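Local coordinates for protein ribose-phosphate pyrophosphokinase (Mycobacterium smegmatis, PDB 5MP7) that probably transfers the pyrophosphoryl group of ATP to ribose 5-phosphate, using magnesium, to give phosphoribosyl pyrophosphate for nucleotide synthesis, at residues 23-27 with 300-306; 198-203 with 214-219; 233-239 with 265-271; 48-52 with 80-85; 223-229 with 251-257. One frame throughout, in Å; residues are numbered along the deposited sequence.

Contact 1 (23-27 with 300-306)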
# COMPACT_ATOMS: atom_id res chain seq x y z
N LEU A 23 19.72 38.57 42.57
CA LEU A 23 20.40 38.47 43.85
C LEU A 23 21.89 38.34 43.62
O LEU A 23 22.67 38.98 44.32
CB LEU A 23 19.91 37.29 44.67
CG LEU A 23 20.52 37.11 46.06
CD1 LEU A 23 20.32 38.34 46.96
CD2 LEU A 23 19.89 35.90 46.71
N ALA A 24 22.27 37.49 42.66
CA ALA A 24 23.69 37.27 42.36
C ALA A 24 24.39 38.55 41.95
O ALA A 24 25.50 38.84 42.38
CB ALA A 24 23.85 36.20 41.27
N ASP A 25 23.72 39.32 41.11
CA ASP A 25 24.23 40.61 40.67
C ASP A 25 24.34 41.59 41.82
O ASP A 25 25.34 42.29 41.89
CB ASP A 25 23.32 41.12 39.57
CG ASP A 25 23.49 42.58 39.27
OD1 ASP A 25 24.42 42.92 38.50
OD2 ASP A 25 22.66 43.37 39.83
N GLN A 26 23.34 41.65 42.72
CA GLN A 26 23.41 42.54 43.89
C GLN A 26 24.55 42.17 44.84
O GLN A 26 25.25 43.05 45.32
CB GLN A 26 22.13 42.53 44.71
CG GLN A 26 20.95 43.29 44.10
CD GLN A 26 19.61 42.98 44.78
OE1 GLN A 26 19.54 42.45 45.89
NE2 GLN A 26 18.55 43.32 44.10
N VAL A 27 24.79 40.87 45.05
CA VAL A 27 25.85 40.43 45.93
C VAL A 27 27.22 40.74 45.33
O VAL A 27 28.10 41.20 46.02
CB VAL A 27 25.75 38.93 46.19
CG1 VAL A 27 27.02 38.42 46.84
CG2 VAL A 27 24.58 38.62 47.11
N SER A 300 16.25 43.93 50.51
CA SER A 300 17.32 43.15 49.98
C SER A 300 18.09 42.41 51.07
O SER A 300 18.45 43.01 52.05
CB SER A 300 18.32 44.03 49.21
OG SER A 300 19.23 43.18 48.49
N ILE A 301 18.35 41.14 50.85
CA ILE A 301 19.24 40.36 51.70
C ILE A 301 20.72 40.45 51.25
O ILE A 301 21.59 39.88 51.89
CB ILE A 301 18.77 38.87 51.74
CG1 ILE A 301 19.15 38.24 53.06
CG2 ILE A 301 19.27 38.04 50.57
CD1 ILE A 301 18.13 38.55 54.14
N ALA A 302 21.01 41.15 50.16
CA ALA A 302 22.33 41.16 49.60
C ALA A 302 23.40 41.69 50.52
O ALA A 302 24.49 41.10 50.57
CB ALA A 302 22.35 41.90 48.28
N PRO A 303 23.15 42.82 51.21
CA PRO A 303 24.23 43.35 52.07
C PRO A 303 24.63 42.37 53.18
O PRO A 303 25.82 42.23 53.48
CB PRO A 303 23.63 44.61 52.66
CG PRO A 303 22.58 45.04 51.65
CD PRO A 303 22.00 43.74 51.16
N LEU A 304 23.65 41.66 53.74
CA LEU A 304 23.88 40.63 54.74
C LEU A 304 24.71 39.44 54.16
O LEU A 304 25.66 38.98 54.80
CB LEU A 304 22.54 40.13 55.29
CG LEU A 304 22.55 39.10 56.42
CD1 LEU A 304 23.22 39.66 57.69
CD2 LEU A 304 21.11 38.66 56.72
N LEU A 305 24.33 38.96 52.98
CA LEU A 305 25.09 37.94 52.32
C LEU A 305 26.51 38.40 52.00
O LEU A 305 27.44 37.64 52.20
CB LEU A 305 24.40 37.45 51.06
CG LEU A 305 23.22 36.52 51.29
CD1 LEU A 305 22.71 36.02 49.96
CD2 LEU A 305 23.54 35.33 52.19
N ALA A 306 26.69 39.63 51.52
CA ALA A 306 28.04 40.13 51.19
C ALA A 306 28.92 40.23 52.43
O ALA A 306 30.08 39.85 52.37
CB ALA A 306 27.98 41.46 50.48
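Gln26 packs on Ala302, the CB of Gln26 lying 3.6 Å from the CB of Ala302, next to Val27, where the two backbones are nearest. Beyond this point the glutamine chain runs on extended, and its amide oxygen arrives at Ser300. The serine hydroxyl donates to it, with Ser300 OG 2.7 Å from Gln26 OE1, but it comes from above the carbonyl plane, 41° out of it. The same OG of Ser300 accepts from the backbone N of Ala302 at 3.2 Å, a capping bond for helix 302-314, while Asn283 donates a second hydrogen bond to Gln26 OE1. A short polar chain thus closes one side of an otherwise apolar helix-helix packing, in which the axes of 23-27 and 302-306 cross at -59° with 9.3 Å between them. It brings together two parts of the chain some 270 residues apart, one in the N-terminal domain, the other in the phosphoribosyl synthetase-associated domain. Leu23 holds CG anti to its N (chi1 -178°), which carries the branch toward helix 302-314: CD1 slants over Ile301 CG2 at 3.8 Å. Val27 uses its CG2 branch, wedged between Ala302 CB and Leu305 CB at 4.1 Å from each. Leu23 also touches Pro98 and Asn283, and the side-chain oxygen of Asn283 bonds to Ile301 N, so that this asparagine bridges both segments.

Contact 2 (198-203 with 214-219)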
# COMPACT_ATOMS: atom_id res chain seq x y z
N ALA A 198 0.99 37.43 71.20
CA ALA A 198 -0.21 36.58 71.00
C ALA A 198 0.06 35.52 69.94
O ALA A 198 1.01 35.63 69.18
CB ALA A 198 -1.39 37.43 70.59
N PHE A 199 -0.78 34.49 69.90
CA PHE A 199 -0.65 33.49 68.86
C PHE A 199 -1.95 32.76 68.59
O PHE A 199 -2.83 32.78 69.41
CB PHE A 199 0.45 32.49 69.22
CG PHE A 199 0.02 31.47 70.21
CD1 PHE A 199 -0.05 31.78 71.54
CD2 PHE A 199 -0.37 30.20 69.78
CE1 PHE A 199 -0.49 30.84 72.46
CE2 PHE A 199 -0.81 29.25 70.68
CZ PHE A 199 -0.88 29.57 72.02
N ILE A 200 -2.02 32.10 67.44
CA ILE A 200 -3.18 31.36 67.05
C ILE A 200 -3.06 29.91 67.50
O ILE A 200 -2.18 29.20 67.05
CB ILE A 200 -3.35 31.35 65.54
CG1 ILE A 200 -3.98 32.68 65.10
CG2 ILE A 200 -4.56 30.54 65.09
CD1 ILE A 200 -3.29 34.01 65.06
N HIS A 201 -4.01 29.48 68.33
CA HIS A 201 -4.09 28.12 68.81
C HIS A 201 -5.01 27.35 67.89
O HIS A 201 -6.16 27.74 67.71
CB HIS A 201 -4.63 28.15 70.25
CG HIS A 201 -4.91 26.81 70.85
ND1 HIS A 201 -5.72 26.65 71.95
CD2 HIS A 201 -4.49 25.56 70.51
CE1 HIS A 201 -5.79 25.36 72.26
NE2 HIS A 201 -5.06 24.69 71.40
N LYS A 202 -4.51 26.24 67.34
CA LYS A 202 -5.31 25.32 66.52
C LYS A 202 -5.60 24.02 67.25
O LYS A 202 -4.69 23.30 67.67
CB LYS A 202 -4.58 25.04 65.21
CG LYS A 202 -4.87 26.15 64.22
CD LYS A 202 -3.86 26.26 63.09
CE LYS A 202 -3.96 27.57 62.36
NZ LYS A 202 -2.67 28.07 61.85
N THR A 203 -6.87 23.70 67.39
CA THR A 203 -7.28 22.45 67.99
C THR A 203 -7.58 21.43 66.90
O THR A 203 -8.25 21.76 65.93
CB THR A 203 -8.52 22.68 68.84
OG1 THR A 203 -8.21 23.62 69.89
CG2 THR A 203 -9.03 21.35 69.45
N SER A 214 -10.96 23.84 65.13
CA SER A 214 -11.15 25.25 65.43
C SER A 214 -9.84 26.10 65.56
O SER A 214 -8.75 25.58 65.74
CB SER A 214 -12.04 25.38 66.69
OG SER A 214 -11.28 25.35 67.90
N ASN A 215 -9.99 27.41 65.47
CA ASN A 215 -8.89 28.34 65.61
C ASN A 215 -9.27 29.42 66.63
O ASN A 215 -10.38 29.93 66.59
CB ASN A 215 -8.64 29.07 64.29
CG ASN A 215 -8.09 28.20 63.17
OD1 ASN A 215 -6.99 27.74 63.24
ND2 ASN A 215 -8.83 28.07 62.07
N ARG A 216 -8.36 29.79 67.52
CA ARG A 216 -8.63 30.83 68.53
C ARG A 216 -7.40 31.71 68.69
O ARG A 216 -6.29 31.24 68.63
CB ARG A 216 -8.98 30.19 69.90
CG ARG A 216 -10.29 29.41 69.90
CD ARG A 216 -10.51 28.57 71.16
NE ARG A 216 -10.13 27.15 71.01
CZ ARG A 216 -10.20 26.24 72.00
NH1 ARG A 216 -10.61 26.57 73.22
NH2 ARG A 216 -9.84 24.97 71.77
N VAL A 217 -7.59 32.98 68.96
CA VAL A 217 -6.47 33.84 69.30
C VAL A 217 -6.26 33.79 70.81
O VAL A 217 -7.20 33.93 71.55
CB VAL A 217 -6.77 35.29 68.90
CG1 VAL A 217 -5.60 36.19 69.26
CG2 VAL A 217 -7.07 35.35 67.42
N VAL A 218 -5.03 33.61 71.24
CA VAL A 218 -4.70 33.56 72.65
C VAL A 218 -3.88 34.80 72.90
O VAL A 218 -2.79 34.94 72.35
CB VAL A 218 -3.89 32.27 72.98
CG1 VAL A 218 -3.47 32.25 74.45
CG2 VAL A 218 -4.72 31.03 72.66
N GLY A 219 -4.39 35.68 73.74
CA GLY A 219 -3.81 37.02 73.98
C GLY A 219 -4.76 38.14 73.51
O GLY A 219 -5.73 37.87 72.81
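Phe199 and Val218 face each other as a hydrogen-bonded pair of the antiparallel strands 198-202 and 215-218, each giving its N-H to the carbonyl of the other: Phe199 N to Val218 O is 3.2 Å and Val218 N to Phe199 O 3.0 Å. Two residues on, His201 and Arg216 repeat the exchange, with His201 N 2.9 Å from Arg216 O and Arg216 N 3.0 Å from His201 O. Thr203 N then takes Ser214 O at 3.1 Å, past the end of the regular strands. The intervening pairs, Ile200 with Val217 and Lys202 with Asn215, are non-hydrogen-bonded; here Ile200 turns its backbone to Ser176 of the next strand.

The face that carries Phe199, His201, Arg216 and Val218 adds a side-chain bond. The Arg216 chain bends at chi3 (-97°), which brings NH2 within 2.8 Å of Thr203 OG1, at the guanidinium edge but somewhat out of its plane, in a bent bond (144°). The His201 ring lies beside Arg216, over the rim of one guanidinium face, the planes 22° apart, and the Phe199 ring lies alongside Val218. On the other face Lys202, predicted to be an active-site residue, gives NZ to Pro177 O. Most of the connection, 205-213, is not modelled, consistent with the flexible catalytic loop of class I enzymes. Strand 215-218 is the outermost of the sheet in this chain; strand 172-176 flanks 198-202 on its other side, Ile200 rests on Ala242 and Leu245 of helix 237-248, and Asn215 on Leu245.

Contact 3 (233-239 with 265-271). With ACT (acetate ion), chain D.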
# COMPACT_ATOMS: atom_id res chain seq x y z
N ILE A 233 6.14 32.53 53.59
CA ILE A 233 4.77 32.49 53.12
C ILE A 233 4.78 31.64 51.88
O ILE A 233 5.45 32.00 50.91
CB ILE A 233 4.28 33.89 52.75
CG1 ILE A 233 4.40 34.83 53.95
CG2 ILE A 233 2.84 33.83 52.28
CD1 ILE A 233 4.40 36.29 53.57
N ASP A 234 4.04 30.53 51.90
CA ASP A 234 3.94 29.68 50.73
C ASP A 234 2.67 29.89 49.90
O ASP A 234 2.72 30.58 48.89
CB ASP A 234 4.16 28.21 51.10
CG ASP A 234 4.25 27.33 49.89
OD1 ASP A 234 4.49 27.83 48.79
OD2 ASP A 234 4.10 26.13 50.05
N THR A 235 1.54 29.27 50.26
CA THR A 235 0.26 29.45 49.53
C THR A 235 -0.56 30.59 50.12
O THR A 235 -1.49 31.09 49.47
CB THR A 235 -0.61 28.19 49.57
OG1 THR A 235 -0.84 27.81 50.95
CG2 THR A 235 0.10 27.06 48.85
N GLY A 236 -0.19 31.02 51.33
CA GLY A 236 -0.87 32.11 52.02
C GLY A 236 -2.12 31.68 52.78
O GLY A 236 -2.85 32.53 53.30
N GLY A 237 -2.36 30.37 52.90
CA GLY A 237 -3.58 29.86 53.55
C GLY A 237 -3.62 30.14 55.04
O GLY A 237 -4.55 30.74 55.53
N THR A 238 -2.57 29.71 55.73
CA THR A 238 -2.46 29.87 57.17
C THR A 238 -2.43 31.33 57.51
O THR A 238 -3.09 31.75 58.43
CB THR A 238 -1.14 29.24 57.69
OG1 THR A 238 -1.23 27.81 57.64
CG2 THR A 238 -0.78 29.68 59.14
N ILE A 239 -1.61 32.09 56.80
CA ILE A 239 -1.44 33.49 57.11
C ILE A 239 -2.72 34.29 56.82
O ILE A 239 -3.06 35.15 57.63
CB ILE A 239 -0.17 34.06 56.45
CG1 ILE A 239 1.04 33.49 57.18
CG2 ILE A 239 -0.09 35.57 56.56
CD1 ILE A 239 2.35 33.66 56.45
N ASP A 265 1.10 29.94 43.83
CA ASP A 265 -0.34 29.77 43.52
C ASP A 265 -1.16 31.05 43.70
O ASP A 265 -0.85 32.07 43.05
CB ASP A 265 -0.93 28.46 44.13
CG ASP A 265 -0.66 28.25 45.64
OD1 ASP A 265 0.33 27.64 46.03
OD2 ASP A 265 -1.48 28.64 46.46
N PRO A 266 -2.17 31.03 44.59
CA PRO A 266 -3.07 32.14 44.79
C PRO A 266 -2.61 33.09 45.91
O PRO A 266 -3.39 33.97 46.29
CB PRO A 266 -4.34 31.41 45.21
CG PRO A 266 -3.83 30.28 46.01
CD PRO A 266 -2.48 29.98 45.55
N ALA A 267 -1.39 32.92 46.43
CA ALA A 267 -0.94 33.70 47.58
C ALA A 267 -0.95 35.19 47.30
O ALA A 267 -1.42 35.93 48.11
CB ALA A 267 0.43 33.27 48.05
N PRO A 268 -0.46 35.61 46.14
CA PRO A 268 -0.53 37.05 45.83
C PRO A 268 -1.95 37.62 45.84
O PRO A 268 -2.21 38.64 46.45
CB PRO A 268 0.07 37.14 44.44
CG PRO A 268 0.90 35.91 44.32
CD PRO A 268 0.16 34.84 45.05
N GLN A 269 -2.87 36.93 45.20
CA GLN A 269 -4.27 37.30 45.21
C GLN A 269 -4.90 37.22 46.62
O GLN A 269 -5.63 38.12 47.05
CB GLN A 269 -4.95 36.36 44.22
CG GLN A 269 -6.45 36.22 44.46
CD GLN A 269 -7.17 37.04 43.42
OE1 GLN A 269 -7.07 36.75 42.21
NE2 GLN A 269 -7.85 38.10 43.86
N ARG A 270 -4.59 36.14 47.33
CA ARG A 270 -5.03 35.89 48.71
C ARG A 270 -4.59 36.98 49.68
O ARG A 270 -5.41 37.53 50.44
CB ARG A 270 -4.51 34.51 49.19
CG ARG A 270 -5.55 33.41 48.99
CD ARG A 270 -5.74 32.59 50.25
NE ARG A 270 -4.89 31.43 50.25
CZ ARG A 270 -5.19 30.21 49.83
NH1 ARG A 270 -6.37 29.90 49.30
NH2 ARG A 270 -4.25 29.27 49.91
N LEU A 271 -3.32 37.35 49.59
CA LEU A 271 -2.77 38.37 50.47
C LEU A 271 -3.19 39.80 50.15
O LEU A 271 -3.44 40.61 51.06
CB LEU A 271 -1.27 38.30 50.48
CG LEU A 271 -0.73 36.97 51.02
CD1 LEU A 271 0.77 36.93 50.78
CD2 LEU A 271 -1.01 36.82 52.50
C ACT D . 0.86 28.24 53.89
O ACT D . 0.95 29.49 54.12
OXT ACT D . 1.10 27.72 52.78
CH3 ACT D . 0.44 27.26 54.95
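Ala267 presses its methyl group into the turn formed by Asp234, Thr235 and Gly236, with CB 3.2 Å from Thr235 O and 3.6 Å from Asp234 O. Gly236, at positive phi and without a side chain, lets the two backbones draw together, its CA 4.7 Å from that of Ala267. On the side of Ile233 and Leu271 the packing stays close and apolar: Ile233 CG2 meets Leu271 CD1 at 4.0 Å, and the other methyl, Leu271 CD2, reaches Ile239.

Toward the outer side the grip slackens. The Arg270 chain, bent at chi2 and chi3, swings back so that Pro266 CG lies over the rim of one guanidinium face; NH2 makes a weak hydrogen bond to Thr235 O at 3.3 Å. Asp265 is exposed and also packs on Ala44 of a second subunit.

The turn away from Ala267 holds an acetate ion, probably from the crystallisation liquor. Thr235 places OG1 between its N and carbonyl carbon (chi1 56°), where it donates to acetate OXT at 2.7 Å. Thr235 N grips this same OXT at 3.0 Å; Gly236 N reaches the second oxygen weakly. Residues 234-238 belong to the PRPP-binding loop of the phosphoribosyltransferase fold and are predicted to bind ribose 5-phosphate, so the acetate may stand in for the phosphate of that substrate, and the N-terminus of helix 237-248 may add a favourable field. Asp234 is held by Ser264. Ile239 and Leu271 from helices 237-248 and 267-273, and Ile233 from strand 232-233, converge on Ile256 of strand 253-258.

Contact 4 (48-52 with 80-85)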
# COMPACT_ATOMS: atom_id res chain seq x y z
N ILE A 48 21.52 18.78 33.42
CA ILE A 48 22.22 20.06 33.43
C ILE A 48 23.68 19.89 33.01
O ILE A 48 24.35 18.98 33.45
CB ILE A 48 22.15 20.64 34.85
CG1 ILE A 48 20.71 20.87 35.23
CG2 ILE A 48 22.91 21.94 34.98
CD1 ILE A 48 20.50 20.65 36.69
N PHE A 49 24.14 20.83 32.19
CA PHE A 49 25.51 20.89 31.75
C PHE A 49 26.13 22.12 32.35
O PHE A 49 25.60 23.19 32.24
CB PHE A 49 25.55 21.00 30.23
CG PHE A 49 26.94 21.13 29.67
CD1 PHE A 49 27.56 22.38 29.62
CD2 PHE A 49 27.63 20.01 29.19
CE1 PHE A 49 28.85 22.51 29.12
CE2 PHE A 49 28.92 20.14 28.68
CZ PHE A 49 29.53 21.40 28.65
N VAL A 50 27.32 21.97 32.93
CA VAL A 50 27.99 23.07 33.59
C VAL A 50 29.42 23.08 33.12
O VAL A 50 30.05 22.06 33.11
CB VAL A 50 27.89 22.92 35.13
CG1 VAL A 50 29.08 23.52 35.88
CG2 VAL A 50 26.61 23.60 35.64
N ARG A 51 29.95 24.25 32.78
CA ARG A 51 31.37 24.37 32.50
C ARG A 51 31.90 25.73 32.90
O ARG A 51 31.30 26.73 32.58
CB ARG A 51 31.64 24.16 31.02
CG ARG A 51 33.12 24.07 30.70
CD ARG A 51 33.34 23.86 29.21
NE ARG A 51 32.67 24.92 28.47
CZ ARG A 51 32.06 24.81 27.31
NH1 ARG A 51 32.01 23.65 26.65
NH2 ARG A 51 31.47 25.89 26.79
N PHE A 52 33.02 25.76 33.60
CA PHE A 52 33.59 27.04 34.02
C PHE A 52 34.47 27.57 32.91
O PHE A 52 35.26 26.83 32.34
CB PHE A 52 34.35 26.93 35.32
CG PHE A 52 33.49 26.50 36.46
CD1 PHE A 52 32.35 27.23 36.80
CD2 PHE A 52 33.81 25.37 37.21
CE1 PHE A 52 31.55 26.83 37.85
CE2 PHE A 52 33.01 24.98 38.27
CZ PHE A 52 31.87 25.69 38.57
N ILE A 80 26.13 19.93 41.18
CA ILE A 80 26.99 19.74 40.00
C ILE A 80 28.13 20.78 39.96
O ILE A 80 29.26 20.43 39.71
CB ILE A 80 26.16 19.73 38.72
CG1 ILE A 80 25.43 18.41 38.63
CG2 ILE A 80 27.01 19.85 37.48
CD1 ILE A 80 24.21 18.47 37.73
N MET A 81 27.82 22.04 40.27
CA MET A 81 28.84 23.08 40.36
C MET A 81 29.85 22.81 41.45
O MET A 81 31.04 23.06 41.28
CB MET A 81 28.20 24.45 40.62
CG MET A 81 27.62 25.07 39.36
SD MET A 81 26.52 26.50 39.58
CE MET A 81 27.71 27.78 39.83
N ILE A 82 29.39 22.33 42.59
CA ILE A 82 30.29 21.98 43.67
C ILE A 82 31.23 20.80 43.30
O ILE A 82 32.40 20.87 43.61
CB ILE A 82 29.50 21.74 44.98
CG1 ILE A 82 28.93 23.05 45.47
CG2 ILE A 82 30.39 21.14 46.07
CD1 ILE A 82 27.78 22.90 46.40
N ASP A 83 30.70 19.77 42.62
CA ASP A 83 31.51 18.67 42.06
C ASP A 83 32.60 19.19 41.15
O ASP A 83 33.74 18.74 41.18
CB ASP A 83 30.60 17.65 41.31
CG ASP A 83 31.40 16.43 40.57
OD1 ASP A 83 32.07 16.64 39.51
OD2 ASP A 83 31.32 15.25 41.01
N ALA A 84 32.23 20.11 40.27
CA ALA A 84 33.18 20.65 39.32
C ALA A 84 34.29 21.44 40.00
O ALA A 84 35.44 21.36 39.60
CB ALA A 84 32.45 21.50 38.29
N LEU A 85 33.95 22.20 41.03
CA LEU A 85 34.96 22.94 41.78
C LEU A 85 35.85 21.99 42.57
O LEU A 85 37.05 22.23 42.71
CB LEU A 85 34.32 23.91 42.76
CG LEU A 85 33.62 25.10 42.11
CD1 LEU A 85 32.68 25.76 43.11
CD2 LEU A 85 34.59 26.14 41.59
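A two-stranded antiparallel hairpin, 38-42 with 48-52, lies against helix 71-87 of the N-terminal domain, and the contact is the meeting of Ile48, Val50 and Phe52 with one side of that helix. The axes of 48-52 and 80-85 run at 37° to each other, 8.9 Å apart. Because residues alternate along a strand, these three direct their CB atoms to the helix while Phe49 and Arg51 turn to the other side.

With CG anti to its carbonyl carbon (chi1 -62°), Phe52 lays its ring against Met81, Ala84 and Leu85: CE2 is 3.5 Å from Ala84 CB and 3.9 Å from Leu85 CD2, and the ring and the leucine side chain stand at about a right angle. CZ brings the ring edge to Met81 O at 3.9 Å, in the plane of the ring. Phe15 makes an edge-to-face contact with this same ring.

One alternation back along the strand, Val50 CB is 4.0 Å from Ile80 CG2. Its CG1 meets Met81 CG at 4.1 Å, the two side chains again nearly perpendicular. At the start of the strand, Ile48 CB approaches Ile80 CD1 at 4.2 Å. A second subunit borders the contact, its Tyr102 OH bonding to Ile48 N and its Ile115 N to Asp83 OD1.

All the side chains that touch are buried hydrocarbon or thioether groups, so the hairpin is held to the helix by dispersion and exclusion of water; the one polar touch, ring edge on Met81 O, probably gains a little from the oxygen's partial negative charge, although that oxygen already accepts from Leu85 N.

Contact 5 (223-229 with 251-257)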
# COMPACT_ATOMS: atom_id res chain seq x y z
N GLY A 223 -7.97 46.50 69.23
CA GLY A 223 -7.48 47.85 69.01
C GLY A 223 -5.99 48.00 68.76
O GLY A 223 -5.46 49.11 68.76
N LYS A 224 -5.28 46.90 68.54
CA LYS A 224 -3.81 46.96 68.42
C LYS A 224 -3.37 46.74 66.99
O LYS A 224 -4.10 46.14 66.20
CB LYS A 224 -3.16 45.90 69.30
CG LYS A 224 -3.57 45.94 70.77
CD LYS A 224 -2.50 46.56 71.60
CE LYS A 224 -2.75 46.47 73.07
NZ LYS A 224 -1.47 46.65 73.80
N THR A 225 -2.18 47.22 66.68
CA THR A 225 -1.52 46.96 65.39
C THR A 225 -0.76 45.66 65.49
O THR A 225 0.25 45.59 66.18
CB THR A 225 -0.57 48.11 65.05
OG1 THR A 225 -1.33 49.32 64.96
CG2 THR A 225 0.12 47.88 63.71
N CYS A 226 -1.25 44.63 64.82
CA CYS A 226 -0.65 43.29 64.87
C CYS A 226 0.48 43.09 63.87
O CYS A 226 0.29 43.32 62.71
CB CYS A 226 -1.70 42.25 64.58
SG CYS A 226 -2.95 42.25 65.86
N ILE A 227 1.64 42.62 64.35
CA ILE A 227 2.73 42.20 63.52
C ILE A 227 2.68 40.67 63.45
O ILE A 227 3.10 40.00 64.39
CB ILE A 227 4.10 42.61 64.11
CG1 ILE A 227 4.10 44.04 64.66
CG2 ILE A 227 5.19 42.44 63.09
CD1 ILE A 227 3.80 45.13 63.65
N LEU A 228 2.17 40.14 62.35
CA LEU A 228 2.08 38.71 62.12
C LEU A 228 3.38 38.24 61.52
O LEU A 228 3.75 38.63 60.41
CB LEU A 228 0.99 38.43 61.12
CG LEU A 228 0.24 37.13 61.01
CD1 LEU A 228 0.06 36.45 62.34
CD2 LEU A 228 -1.10 37.43 60.35
N THR A 229 4.12 37.41 62.24
CA THR A 229 5.47 37.05 61.82
C THR A 229 5.57 35.55 61.49
O THR A 229 5.12 34.72 62.25
CB THR A 229 6.53 37.53 62.85
OG1 THR A 229 7.83 37.28 62.34
CG2 THR A 229 6.38 36.83 64.17
N ALA A 251 -8.70 43.78 65.87
CA ALA A 251 -7.40 44.40 65.61
C ALA A 251 -7.59 45.64 64.76
O ALA A 251 -8.38 45.64 63.83
CB ALA A 251 -6.49 43.42 64.89
N LYS A 252 -6.86 46.69 65.08
CA LYS A 252 -6.90 47.89 64.26
C LYS A 252 -6.28 47.65 62.89
O LYS A 252 -6.82 48.06 61.88
CB LYS A 252 -6.13 49.00 64.94
CG LYS A 252 -6.33 50.36 64.31
CD LYS A 252 -5.28 51.38 64.80
CE LYS A 252 -4.32 51.77 63.67
NZ LYS A 252 -4.18 53.25 63.53
N ASP A 253 -5.13 47.01 62.88
CA ASP A 253 -4.25 46.86 61.72
C ASP A 253 -3.55 45.51 61.79
O ASP A 253 -3.31 45.01 62.90
CB ASP A 253 -3.17 47.95 61.80
CG ASP A 253 -3.27 49.01 60.72
OD1 ASP A 253 -4.00 48.81 59.73
OD2 ASP A 253 -2.59 50.05 60.85
N VAL A 254 -3.21 44.95 60.64
CA VAL A 254 -2.32 43.79 60.57
C VAL A 254 -1.17 43.98 59.58
O VAL A 254 -1.41 44.27 58.43
CB VAL A 254 -3.05 42.49 60.19
CG1 VAL A 254 -2.06 41.32 60.22
CG2 VAL A 254 -4.18 42.21 61.16
N ILE A 255 0.06 43.75 60.05
CA ILE A 255 1.23 43.75 59.22
C ILE A 255 1.82 42.34 59.18
O ILE A 255 2.06 41.74 60.21
CB ILE A 255 2.24 44.73 59.77
CG1 ILE A 255 1.67 46.13 59.62
CG2 ILE A 255 3.56 44.64 59.00
CD1 ILE A 255 2.34 47.13 60.53
N ILE A 256 2.11 41.87 57.96
CA ILE A 256 2.73 40.57 57.73
C ILE A 256 4.21 40.73 57.40
O ILE A 256 4.57 41.52 56.56
CB ILE A 256 2.06 39.83 56.59
CG1 ILE A 256 0.59 39.66 56.93
CG2 ILE A 256 2.70 38.46 56.43
CD1 ILE A 256 -0.23 38.94 55.88
N ALA A 257 5.06 40.01 58.12
CA ALA A 257 6.49 40.03 57.90
C ALA A 257 7.05 38.60 57.88
O ALA A 257 6.76 37.81 58.75
CB ALA A 257 7.16 40.84 58.96
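Leu228 of strand 225-229 pairs with Ile256 of the parallel strand 253-257. Its CB passes 3.6 Å from Ile255 O and 4.4 Å from Ile256 CG1. From there CG is anti to the backbone N (chi1 -155°), and the branch slants over the neighbouring strand until CD2 meets Val254 CG1 at 4.0 Å. Strand 225-230, helix 237-248 and the parallel neighbour 253-258 form a beta-alpha-beta crossover of the phosphoribosyltransferase-like sheet, and Ala242 and Val243 of that helix cover the side chain.

The same backbone is stitched tightly. Cys226 N donates to Asp253 O at 2.8 Å, and Ile255 N to Cys226 O at 2.7 Å; farther along, Leu228 N reaches Ile255 O at 2.7 Å and Ala257 N reaches Leu228 O at 3.0 Å. On the opposite face Ile227 and Ile255 lie side by side, their CD1 atoms 4.0 Å apart.

Polar tips find partners in other parts of the fold, Thr225 in Glu170 and Thr229 in Arg181. Leu228, Val254 and Ile256 make one face hydrocarbon, Ile227 and Ile255 the other; inside this buried sheet the polar backbone is satisfied by strand-to-strand bonds, Thr225 and Ile227 bonding on to strand 172-176.

Contacts 1, 4 and 5 are buried, contact 3 partly so, and contact 2 lies at the surface. Contacts 2 and 5 belong to the same mixed sheet, one at its antiparallel edge and the other among its central parallel strands; accordingly, contact 2 adds a polar side-chain bond to its backbone pairing and contact 5 apolar packing. Contact 3 joins them: Thr238 touches Lys202 of contact 2, and Ile233, Ile239 and Leu271 pack on Ile256 of contact 5. Contact 4 belongs to the N-terminal domain and is almost wholly hydrocarbon. Contact 1 spans both domains, enclosing the other four along the chain, and mixes apolar packing with a polar cap.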